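Local coordinates for protein mitochondrial enolase superfamily member 1 (Homo sapiens, PDB 4A35) that catalyses the magnesium-dependent dehydration of L-fuconate to 2-keto-3-deoxy-L-fuconate, a step in the breakdown of L-fucose, at residues F89-R94 with V148-R154; P134-V140 with H368-F372; P144-V148 with A165-L169; R154-V159 with R311-K315. One frame throughout, in Å; residues are numbered along the deposited sequence. Where two conformers were deposited one is given.

Interaction 1 (F89-R94 with V148-R154)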
# COMPACT_ATOMS: atom_id res chain seq x y z
N PHE A 89 13.09 19.68 -5.75
CA PHE A 89 12.75 18.29 -6.02
C PHE A 89 11.83 17.77 -4.92
O PHE A 89 10.89 17.03 -5.23
CB PHE A 89 14.00 17.44 -6.22
CG PHE A 89 13.92 16.47 -7.39
CD1 PHE A 89 12.70 15.88 -7.76
CD2 PHE A 89 15.06 16.14 -8.11
CE1 PHE A 89 12.63 14.96 -8.82
CE2 PHE A 89 15.01 15.19 -9.16
CZ PHE A 89 13.78 14.61 -9.50
N ARG A 90 12.00 18.25 -3.68
CA ARG A 90 11.09 17.92 -2.56
C ARG A 90 9.63 18.32 -2.90
O ARG A 90 8.72 17.52 -2.71
CB ARG A 90 11.54 18.66 -1.28
CG ARG A 90 10.54 18.50 -0.14
CD ARG A 90 10.96 19.32 1.02
NE ARG A 90 12.29 18.91 1.47
CZ ARG A 90 13.11 19.66 2.19
NH1 ARG A 90 12.72 20.86 2.63
NH2 ARG A 90 14.30 19.21 2.53
N GLY A 91 9.44 19.55 -3.39
CA GLY A 91 8.13 20.07 -3.80
C GLY A 91 7.48 19.22 -4.87
O GLY A 91 6.30 18.86 -4.77
N PHE A 92 8.27 18.86 -5.91
CA PHE A 92 7.76 18.01 -7.02
C PHE A 92 7.39 16.60 -6.50
O PHE A 92 6.31 16.06 -6.84
CB PHE A 92 8.80 17.92 -8.13
CG PHE A 92 8.33 17.14 -9.33
CD1 PHE A 92 7.32 17.64 -10.16
CD2 PHE A 92 8.87 15.89 -9.62
CE1 PHE A 92 6.92 16.95 -11.29
CE2 PHE A 92 8.45 15.18 -10.76
CZ PHE A 92 7.47 15.71 -11.57
N TYR A 93 8.27 16.04 -5.63
CA TYR A 93 8.02 14.77 -4.97
C TYR A 93 6.67 14.81 -4.21
O TYR A 93 5.82 13.92 -4.38
CB TYR A 93 9.18 14.43 -4.02
CG TYR A 93 9.04 13.05 -3.42
CD1 TYR A 93 8.30 12.85 -2.24
CD2 TYR A 93 9.56 11.93 -4.07
CE1 TYR A 93 8.15 11.57 -1.70
CE2 TYR A 93 9.37 10.65 -3.57
CZ TYR A 93 8.66 10.47 -2.39
OH TYR A 93 8.46 9.20 -1.91
N ARG A 94 6.44 15.88 -3.41
CA ARG A 94 5.20 16.05 -2.64
C ARG A 94 3.96 16.15 -3.60
O ARG A 94 2.90 15.63 -3.28
CB ARG A 94 5.29 17.28 -1.72
CG ARG A 94 4.06 17.55 -0.86
CD ARG A 94 3.87 16.53 0.26
NE ARG A 94 4.96 16.56 1.24
CZ ARG A 94 5.03 17.43 2.24
NH1 ARG A 94 4.07 18.33 2.41
NH2 ARG A 94 6.06 17.41 3.08
N VAL A 148 19.77 17.29 0.21
CA VAL A 148 18.65 17.26 1.18
C VAL A 148 17.42 18.03 0.62
O VAL A 148 16.28 17.62 0.90
CB VAL A 148 19.01 17.70 2.62
CG1 VAL A 148 20.08 16.79 3.22
CG2 VAL A 148 19.44 19.15 2.68
N SER A 149 17.63 19.04 -0.27
CA SER A 149 16.53 19.76 -0.93
C SER A 149 15.72 18.84 -1.87
O SER A 149 14.62 19.24 -2.28
CB SER A 149 17.00 20.99 -1.70
OG SER A 149 17.45 20.70 -3.02
N CYS A 150 16.28 17.64 -2.26
CA CYS A 150 15.56 16.70 -3.15
C CYS A 150 14.67 15.77 -2.35
O CYS A 150 13.90 15.00 -2.96
CB CYS A 150 16.51 15.88 -4.01
SG CYS A 150 17.60 16.84 -5.06
N ILE A 151 14.83 15.75 -1.01
CA ILE A 151 14.17 14.77 -0.17
C ILE A 151 13.00 15.30 0.64
O ILE A 151 13.11 16.32 1.32
CB ILE A 151 15.23 14.13 0.80
CG1 ILE A 151 16.38 13.41 0.03
CG2 ILE A 151 14.54 13.19 1.80
CD1 ILE A 151 17.62 13.23 0.94
N ASP A 152 11.88 14.55 0.61
CA ASP A 152 10.73 14.82 1.47
C ASP A 152 10.93 14.11 2.82
O ASP A 152 10.94 12.89 2.86
CB ASP A 152 9.41 14.37 0.77
CG ASP A 152 8.14 14.94 1.41
OD1 ASP A 152 8.22 15.48 2.57
OD2 ASP A 152 7.09 14.88 0.77
N PHE A 153 11.02 14.89 3.94
CA PHE A 153 11.23 14.38 5.29
C PHE A 153 9.92 14.18 6.05
O PHE A 153 9.96 13.78 7.21
CB PHE A 153 12.16 15.29 6.11
CG PHE A 153 13.59 15.24 5.62
CD1 PHE A 153 14.00 16.02 4.53
CD2 PHE A 153 14.52 14.42 6.24
CE1 PHE A 153 15.33 15.99 4.09
CE2 PHE A 153 15.87 14.42 5.83
CZ PHE A 153 16.25 15.17 4.75
N ARG A 154 8.76 14.42 5.40
CA ARG A 154 7.50 14.20 6.12
C ARG A 154 7.45 12.78 6.73
O ARG A 154 7.81 11.81 6.07
CB ARG A 154 6.25 14.50 5.26
CG ARG A 154 4.96 14.35 6.08
CD ARG A 154 3.72 15.07 5.42
NE ARG A 154 3.34 14.40 4.17
CZ ARG A 154 2.30 14.76 3.40
NH1 ARG A 154 1.57 15.84 3.71
NH2 ARG A 154 2.03 14.08 2.28
O HOH W 1 15.70 20.44 -5.29
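R94 and D152 form the salt bridge of this contact: the guanidinium meets the carboxylate side-on, NE giving its hydrogen to OD2 at 2.8 Å and NH2 of R94 to OD1 of D152 at 2.9 Å. Both bonds are nearly straight and arrive on the syn sides, with the two planes 25° apart. D152 OD1 also accepts from the backbone N of R154 on the opposite face of the carboxylate, closing an Asx turn, so the acid is fixed by three bonds. The R154 guanidinium lies flat on that of R94, centres 4.0 Å apart; the carboxylate at the edge probably eases the meeting of like charges, and R154 NH2 has its own partner in S98. Here the first turns of helix 89-97, in the N-terminal part of an enolase-superfamily chain, receive the irregular linker that follows helix 144-148. R90 binds the linker's backbone. Its N donates to S149 O, while a bend at chi3 (-59°) brings NE to I151 O at 2.7 Å and NH2 into a weak bond with V148 O, the carbonyl that also closes the type I turn V148-I151. A water accepts from F89 N and donates to S149 OG, which is also hydrogen-bonded to M146 O. Among apolar contacts, F89 CB packs 3.7 Å from C150 CB, and D152 CB sits 3.6 Å from CD1 of the Y93 ring, whose hydroxyl binds E108.

Interaction 2 (P134-V140 with H368-F372)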
# COMPACT_ATOMS: atom_id res chain seq x y z
N PRO A 134 26.82 9.76 -14.76
CA PRO A 134 25.93 8.68 -14.27
C PRO A 134 25.27 9.17 -12.97
O PRO A 134 25.83 10.06 -12.28
CB PRO A 134 26.91 7.52 -13.97
CG PRO A 134 28.25 8.14 -13.87
CD PRO A 134 28.26 9.44 -14.57
N VAL A 135 24.08 8.67 -12.64
CA VAL A 135 23.36 9.11 -11.44
C VAL A 135 24.26 8.97 -10.18
O VAL A 135 24.25 9.87 -9.32
CB VAL A 135 21.98 8.40 -11.30
CG1 VAL A 135 21.46 8.43 -9.85
CG2 VAL A 135 20.96 9.03 -12.26
N TRP A 136 24.99 7.85 -10.02
CA TRP A 136 25.82 7.71 -8.80
C TRP A 136 26.79 8.93 -8.63
O TRP A 136 26.92 9.48 -7.53
CB TRP A 136 26.60 6.38 -8.76
CG TRP A 136 27.74 6.25 -9.75
CD1 TRP A 136 27.70 5.64 -10.97
CD2 TRP A 136 29.10 6.70 -9.57
NE1 TRP A 136 28.92 5.72 -11.59
CE2 TRP A 136 29.82 6.34 -10.74
CE3 TRP A 136 29.78 7.39 -8.54
CZ2 TRP A 136 31.18 6.63 -10.92
CZ3 TRP A 136 31.14 7.69 -8.73
CH2 TRP A 136 31.81 7.33 -9.91
N LYS A 137 27.35 9.43 -9.75
CA LYS A 137 28.33 10.51 -9.75
C LYS A 137 27.66 11.83 -9.55
O LYS A 137 28.18 12.68 -8.82
CB LYS A 137 29.18 10.47 -11.03
CG LYS A 137 30.31 11.52 -11.08
CD LYS A 137 31.29 11.43 -9.90
CE LYS A 137 32.57 12.24 -10.15
NZ LYS A 137 33.25 12.55 -8.85
N LEU A 138 26.45 11.99 -10.12
CA LEU A 138 25.64 13.20 -9.90
C LEU A 138 25.39 13.36 -8.41
O LEU A 138 25.53 14.47 -7.86
CB LEU A 138 24.29 13.08 -10.67
CG LEU A 138 23.26 14.21 -10.44
CD1 LEU A 138 23.76 15.50 -11.14
CD2 LEU A 138 21.85 13.78 -10.97
N LEU A 139 25.01 12.24 -7.74
CA LEU A 139 24.74 12.24 -6.30
C LEU A 139 26.00 12.53 -5.50
O LEU A 139 25.98 13.39 -4.60
CB LEU A 139 24.12 10.89 -5.89
CG LEU A 139 22.69 10.67 -6.40
CD1 LEU A 139 22.25 9.24 -6.13
CD2 LEU A 139 21.72 11.71 -5.79
N VAL A 140 27.08 11.79 -5.79
CA VAL A 140 28.41 11.99 -5.12
C VAL A 140 28.88 13.47 -5.19
O VAL A 140 29.35 14.01 -4.19
CB VAL A 140 29.48 11.02 -5.70
CG1 VAL A 140 30.93 11.47 -5.39
CG2 VAL A 140 29.23 9.59 -5.21
N HIS A 368 23.62 2.33 -8.81
CA HIS A 368 23.96 3.74 -8.62
C HIS A 368 23.74 4.15 -7.17
O HIS A 368 24.52 4.92 -6.62
CB HIS A 368 23.06 4.63 -9.54
CG HIS A 368 23.37 4.54 -11.00
ND1 HIS A 368 24.24 5.44 -11.62
CD2 HIS A 368 22.89 3.68 -11.93
CE1 HIS A 368 24.28 5.07 -12.89
NE2 HIS A 368 23.47 4.03 -13.13
N LEU A 369 22.64 3.69 -6.59
CA LEU A 369 22.27 4.10 -5.24
C LEU A 369 23.28 3.55 -4.19
O LEU A 369 23.66 4.26 -3.25
CB LEU A 369 20.83 3.68 -4.90
CG LEU A 369 19.73 4.25 -5.82
CD1 LEU A 369 18.32 3.63 -5.47
CD2 LEU A 369 19.67 5.74 -5.76
N ILE A 370 23.68 2.29 -4.35
CA ILE A 370 24.57 1.67 -3.36
C ILE A 370 26.05 2.13 -3.54
O ILE A 370 26.75 2.25 -2.54
CB ILE A 370 24.38 0.14 -3.30
CG1 ILE A 370 24.79 -0.42 -1.92
CG2 ILE A 370 25.03 -0.65 -4.48
CD1 ILE A 370 23.89 0.12 -0.64
N ILE A 371 26.47 2.44 -4.80
CA ILE A 371 27.80 3.01 -5.01
C ILE A 371 27.82 4.40 -4.31
O ILE A 371 28.79 4.72 -3.63
CB ILE A 371 28.15 3.04 -6.50
CG1 ILE A 371 28.46 1.57 -6.98
CG2 ILE A 371 29.31 4.01 -6.81
CD1 ILE A 371 28.43 1.44 -8.47
N PHE A 372 26.75 5.20 -4.52
CA PHE A 372 26.61 6.50 -3.83
C PHE A 372 26.64 6.29 -2.30
O PHE A 372 27.38 7.01 -1.61
CB PHE A 372 25.36 7.28 -4.28
CG PHE A 372 25.01 8.40 -3.30
CD1 PHE A 372 25.77 9.57 -3.25
CD2 PHE A 372 23.95 8.25 -2.39
CE1 PHE A 372 25.45 10.60 -2.33
CE2 PHE A 372 23.68 9.25 -1.43
CZ PHE A 372 24.43 10.42 -1.43
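W136 and H368 mark the closest approach of the two backbones, their CA atoms 4.4 Å apart. The short helical segments 135-140 and 368-372 run in broadly the same direction, with axes 8.4 Å apart at closest and crossing at -34°. P134 is the N-cap residue of its helix, and at this end the backbone N of W136 donates to H368 ND1 at 3.0 Å. The bond enters nearly in the imidazole plane, 12° out of it, and S416 binds NE2 at the far side of the ring, so both nitrogens are engaged and the ring's rotation is fixed. P134 CB touches the imidazole edge at CE1, 3.8 Å away. With chi1 at 71°, W136 CG lies between the backbone N and the carbonyl carbon; I371 CG2 rests over one indole face, toward its rim, 3.8 Å from CE3, while NE1 reaches the carbonyl of P410. One turn later L139 CB presses on F372 CD1 at 3.4 Å, the two side chains crossing at about a right angle. The V140 and F372 side chains run past each other in opposite directions, V140 CG2 4.0 Å from F372 CD1. All the touching residues are buried. This is interdomain packing of the enolase superfamily: a helix from the N-terminal family region lies against helix 362-377, one of the outer helices of the C-terminal barrel domain.

Interaction 3 (P144-V148 with A165-L169)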
# COMPACT_ATOMS: atom_id res chain seq x y z
N PRO A 144 25.78 18.82 -0.20
CA PRO A 144 24.81 18.24 0.76
C PRO A 144 23.49 19.03 0.90
O PRO A 144 22.45 18.41 1.01
CB PRO A 144 25.60 18.21 2.07
CG PRO A 144 27.05 18.00 1.60
CD PRO A 144 27.14 18.90 0.39
N ARG A 145 23.51 20.39 0.88
CA ARG A 145 22.26 21.14 1.01
C ARG A 145 21.33 20.89 -0.20
O ARG A 145 20.08 20.80 -0.06
CB ARG A 145 22.57 22.62 1.19
CG ARG A 145 23.27 22.83 2.54
CD ARG A 145 23.34 24.29 2.99
NE ARG A 145 23.80 24.39 4.38
CZ ARG A 145 23.01 24.31 5.46
NH1 ARG A 145 21.70 24.14 5.32
NH2 ARG A 145 23.53 24.40 6.68
N MET A 146 21.95 20.73 -1.39
CA MET A 146 21.23 20.46 -2.63
C MET A 146 20.59 19.08 -2.54
O MET A 146 19.42 18.92 -2.89
CB MET A 146 22.16 20.57 -3.86
CG MET A 146 21.51 20.11 -5.19
SD MET A 146 20.13 21.20 -5.61
CE MET A 146 19.41 20.34 -6.94
N LEU A 147 21.37 18.08 -2.11
CA LEU A 147 20.84 16.72 -1.99
C LEU A 147 19.63 16.68 -1.00
O LEU A 147 18.58 16.15 -1.34
CB LEU A 147 21.97 15.76 -1.55
CG LEU A 147 21.59 14.26 -1.71
CD1 LEU A 147 22.75 13.44 -2.16
CD2 LEU A 147 20.94 13.68 -0.45
N VAL A 148 19.77 17.29 0.21
CA VAL A 148 18.65 17.26 1.18
C VAL A 148 17.42 18.03 0.62
O VAL A 148 16.28 17.62 0.90
CB VAL A 148 19.01 17.70 2.62
CG1 VAL A 148 20.08 16.79 3.22
CG2 VAL A 148 19.44 19.15 2.68
N ALA A 165 20.48 14.74 8.46
CA ALA A 165 20.83 14.28 7.10
C ALA A 165 22.09 15.03 6.65
O ALA A 165 23.02 14.42 6.13
CB ALA A 165 19.67 14.56 6.14
N LEU A 166 22.13 16.36 6.88
CA LEU A 166 23.29 17.19 6.53
C LEU A 166 24.54 16.72 7.28
O LEU A 166 25.63 16.70 6.70
CB LEU A 166 23.04 18.68 6.84
CG LEU A 166 22.14 19.40 5.83
CD1 LEU A 166 21.73 20.80 6.38
CD2 LEU A 166 22.83 19.55 4.47
N GLU A 167 24.39 16.37 8.56
CA GLU A 167 25.52 15.92 9.37
C GLU A 167 26.13 14.60 8.79
O GLU A 167 27.36 14.51 8.61
CB GLU A 167 25.08 15.75 10.83
CG GLU A 167 26.19 15.42 11.80
CD GLU A 167 25.66 15.20 13.21
OE1 GLU A 167 24.89 16.06 13.70
OE2 GLU A 167 26.00 14.16 13.81
N ILE A 168 25.27 13.67 8.40
CA ILE A 168 25.71 12.38 7.82
C ILE A 168 26.45 12.66 6.47
O ILE A 168 27.54 12.11 6.22
CB ILE A 168 24.51 11.42 7.65
CG1 ILE A 168 23.97 10.97 9.03
CG2 ILE A 168 24.92 10.22 6.77
CD1 ILE A 168 22.59 10.32 8.98
N LEU A 169 25.91 13.59 5.67
CA LEU A 169 26.50 13.89 4.35
C LEU A 169 27.83 14.66 4.48
O LEU A 169 28.74 14.48 3.67
CB LEU A 169 25.52 14.66 3.47
CG LEU A 169 24.28 13.82 3.05
CD1 LEU A 169 23.17 14.71 2.64
CD2 LEU A 169 24.65 12.76 1.98
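A165 opens the contact from helix 162-171, its CB meeting V148 CG1 at 3.7 Å; this and the other V148 methyl contacts are those of the conformer described. L166 divides its two methyls between partners on helix 144-148. CD2 lies beside the backbone carbonyl of P144, 3.9 Å from P144 CB, and equally near V148 CG2. CD1 sits over one face of the R145 guanidinium, 3.5 Å from NH1, so the arginine, extended from CG to NE, lies across the leucine near the outer margin of the packing. An alanine in place of L166 would probably open a gap between P144 and V148 and deprive the arginine plane of its apolar support. The two helical segments pack with their N-to-C directions 135° apart and their axes 9.6 Å apart at closest; the linker 149-161 between the helices lets the chain double back on itself. No hydrogen bond crosses the pair, which is held by apolar packing. One turn after A165, L169 places CB against P144 CB at 3.8 Å. Its chi1 of -67° turns CG away from the carbonyl carbon, and CD1 then meets both V148 CG1 at 3.8 Å and L147 CD2 at 3.9 Å.

Interaction 4 (R154-V159 with R311-K315)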
# COMPACT_ATOMS: atom_id res chain seq x y z
N ARG A 154 8.76 14.42 5.40
CA ARG A 154 7.50 14.20 6.12
C ARG A 154 7.45 12.78 6.73
O ARG A 154 7.81 11.81 6.07
CB ARG A 154 6.25 14.50 5.26
CG ARG A 154 4.96 14.35 6.08
CD ARG A 154 3.72 15.07 5.42
NE ARG A 154 3.34 14.40 4.17
CZ ARG A 154 2.30 14.76 3.40
NH1 ARG A 154 1.57 15.84 3.71
NH2 ARG A 154 2.03 14.08 2.28
N TYR A 155 6.98 12.68 7.97
CA TYR A 155 6.80 11.43 8.75
C TYR A 155 8.12 10.77 9.20
O TYR A 155 8.06 9.70 9.79
CB TYR A 155 5.95 10.40 8.02
CG TYR A 155 4.62 10.93 7.51
CD1 TYR A 155 3.80 11.71 8.33
CD2 TYR A 155 4.21 10.68 6.20
CE1 TYR A 155 2.55 12.18 7.86
CE2 TYR A 155 2.97 11.13 5.73
CZ TYR A 155 2.13 11.87 6.58
OH TYR A 155 0.90 12.32 6.11
N ILE A 156 9.29 11.39 8.91
CA ILE A 156 10.55 10.80 9.38
C ILE A 156 11.41 11.82 10.18
O ILE A 156 12.46 11.41 10.71
CB ILE A 156 11.43 10.13 8.26
CG1 ILE A 156 12.03 11.19 7.27
CG2 ILE A 156 10.64 9.01 7.53
CD1 ILE A 156 13.09 10.64 6.23
N THR A 157 10.97 13.09 10.32
CA THR A 157 11.76 14.07 11.12
C THR A 157 11.94 13.65 12.60
O THR A 157 12.83 14.16 13.25
CB THR A 157 11.10 15.47 11.08
OG1 THR A 157 9.79 15.37 11.67
CG2 THR A 157 11.01 16.03 9.67
N ASP A 158 11.12 12.71 13.11
CA ASP A 158 11.24 12.19 14.48
C ASP A 158 12.48 11.27 14.64
O ASP A 158 12.87 11.01 15.77
CB ASP A 158 9.96 11.48 14.92
CG ASP A 158 9.44 10.41 13.95
OD1 ASP A 158 9.41 10.68 12.70
OD2 ASP A 158 9.07 9.30 14.42
N VAL A 159 13.07 10.78 13.51
CA VAL A 159 14.32 9.95 13.57
C VAL A 159 15.44 10.61 12.74
O VAL A 159 16.61 10.34 12.99
CB VAL A 159 14.12 8.47 13.14
CG1 VAL A 159 13.06 7.78 13.98
CG2 VAL A 159 13.84 8.30 11.63
N ARG A 311 9.07 4.97 3.10
CA ARG A 311 10.07 5.28 4.14
C ARG A 311 9.48 5.15 5.57
O ARG A 311 10.25 5.03 6.51
CB ARG A 311 10.61 6.70 3.93
CG ARG A 311 9.53 7.81 4.06
CD ARG A 311 10.03 9.19 3.63
NE ARG A 311 8.99 10.21 3.80
CZ ARG A 311 7.91 10.34 3.02
NH1 ARG A 311 7.76 9.58 1.95
NH2 ARG A 311 6.98 11.22 3.32
N VAL A 312 8.13 5.25 5.72
CA VAL A 312 7.49 5.16 7.06
C VAL A 312 7.65 3.73 7.58
O VAL A 312 7.90 3.53 8.75
CB VAL A 312 6.01 5.67 7.07
CG1 VAL A 312 5.36 5.63 8.47
CG2 VAL A 312 5.98 7.11 6.54
N ILE A 313 7.52 2.73 6.69
CA ILE A 313 7.70 1.33 7.06
C ILE A 313 9.17 1.14 7.41
O ILE A 313 9.44 0.53 8.44
CB ILE A 313 7.22 0.34 5.94
CG1 ILE A 313 5.68 0.57 5.57
CG2 ILE A 313 7.44 -1.14 6.42
CD1 ILE A 313 4.68 0.25 6.80
N PHE A 314 10.10 1.60 6.56
CA PHE A 314 11.53 1.44 6.90
C PHE A 314 11.89 2.13 8.24
O PHE A 314 12.67 1.60 9.03
CB PHE A 314 12.42 1.97 5.79
CG PHE A 314 12.59 0.94 4.68
CD1 PHE A 314 13.21 -0.29 4.93
CD2 PHE A 314 12.17 1.22 3.39
CE1 PHE A 314 13.41 -1.22 3.88
CE2 PHE A 314 12.40 0.31 2.34
CZ PHE A 314 13.01 -0.91 2.60
N LYS A 315 11.34 3.30 8.48
CA LYS A 315 11.61 4.00 9.73
C LYS A 315 11.25 3.13 10.93
O LYS A 315 12.05 2.97 11.84
CB LYS A 315 10.86 5.35 9.80
CG LYS A 315 10.95 6.00 11.21
CD LYS A 315 10.09 7.24 11.29
CE LYS A 315 8.59 6.94 11.49
NZ LYS A 315 7.88 8.14 12.08
O HOH W 2 4.31 12.09 2.58
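R154 offers its backbone carbonyl to R311, whose guanidinium takes it side-on with two nitrogens. R311 NH2 lies 2.9 Å from R154 O, above the carbonyl plane, and R311 NE donates to the same oxygen from within that plane at 3.0 Å. A water accepts from R154 NE and R311 NH2; R154 NH2 is hydrogen-bonded to S98 OG, and R311 NH1 forms salt bridges with E108 and E338. Y155 follows with CB against V312 CG2 at 3.6 Å; its ring carries R154 CG over one face, and its hydroxyl binds Q254 O of the second subunit. The carbonyl of Y155 receives K315 NZ at 2.8 Å. I156 turns CG2 onto the aliphatic part of R311, 3.8 Å from CG. D158 gives K315 one of its carboxylate partners: D158 OD2 uses its syn lone pair toward K315 NZ at 2.9 Å. The bond to OD1 is weak. V159 packs its methyls along the lysine chain, CG2 being 3.7 Å from K315 CG. A methionine in place of K315 would probably leave the D158 carboxylate without its cation and the Y155 carbonyl without this donor. D284 of the second subunit also forms a salt bridge with K315, so the buried ammonium has carboxylates from both chains. Their negative charge is likely to favour its protonated form, coupling the way the linker is held on helix 311-319 to the dimer interface.

In the fold
The linker between helices 144-148 and 162-171 ties most of these contacts together. Interactions 1 and 3 share V148 and have centres 13 Å apart; interactions 1 and 4 share R154 at the same spacing. Along the chain, interaction 1 closes before interaction 4 opens, while interactions 3 and 4 both nest within the long loop closed by interaction 2. F372 carries interaction 2 into interaction 3 by touching L147 and L169. Interactions 2 and 4 lie furthest apart, about 23 Å between centres, and do not touch. The chain is thus joined from the N-terminal helices, through the linker, to helices 311-319 and 362-377 of the C-terminal domain, with interactions 1 and 4 also meeting the second subunit.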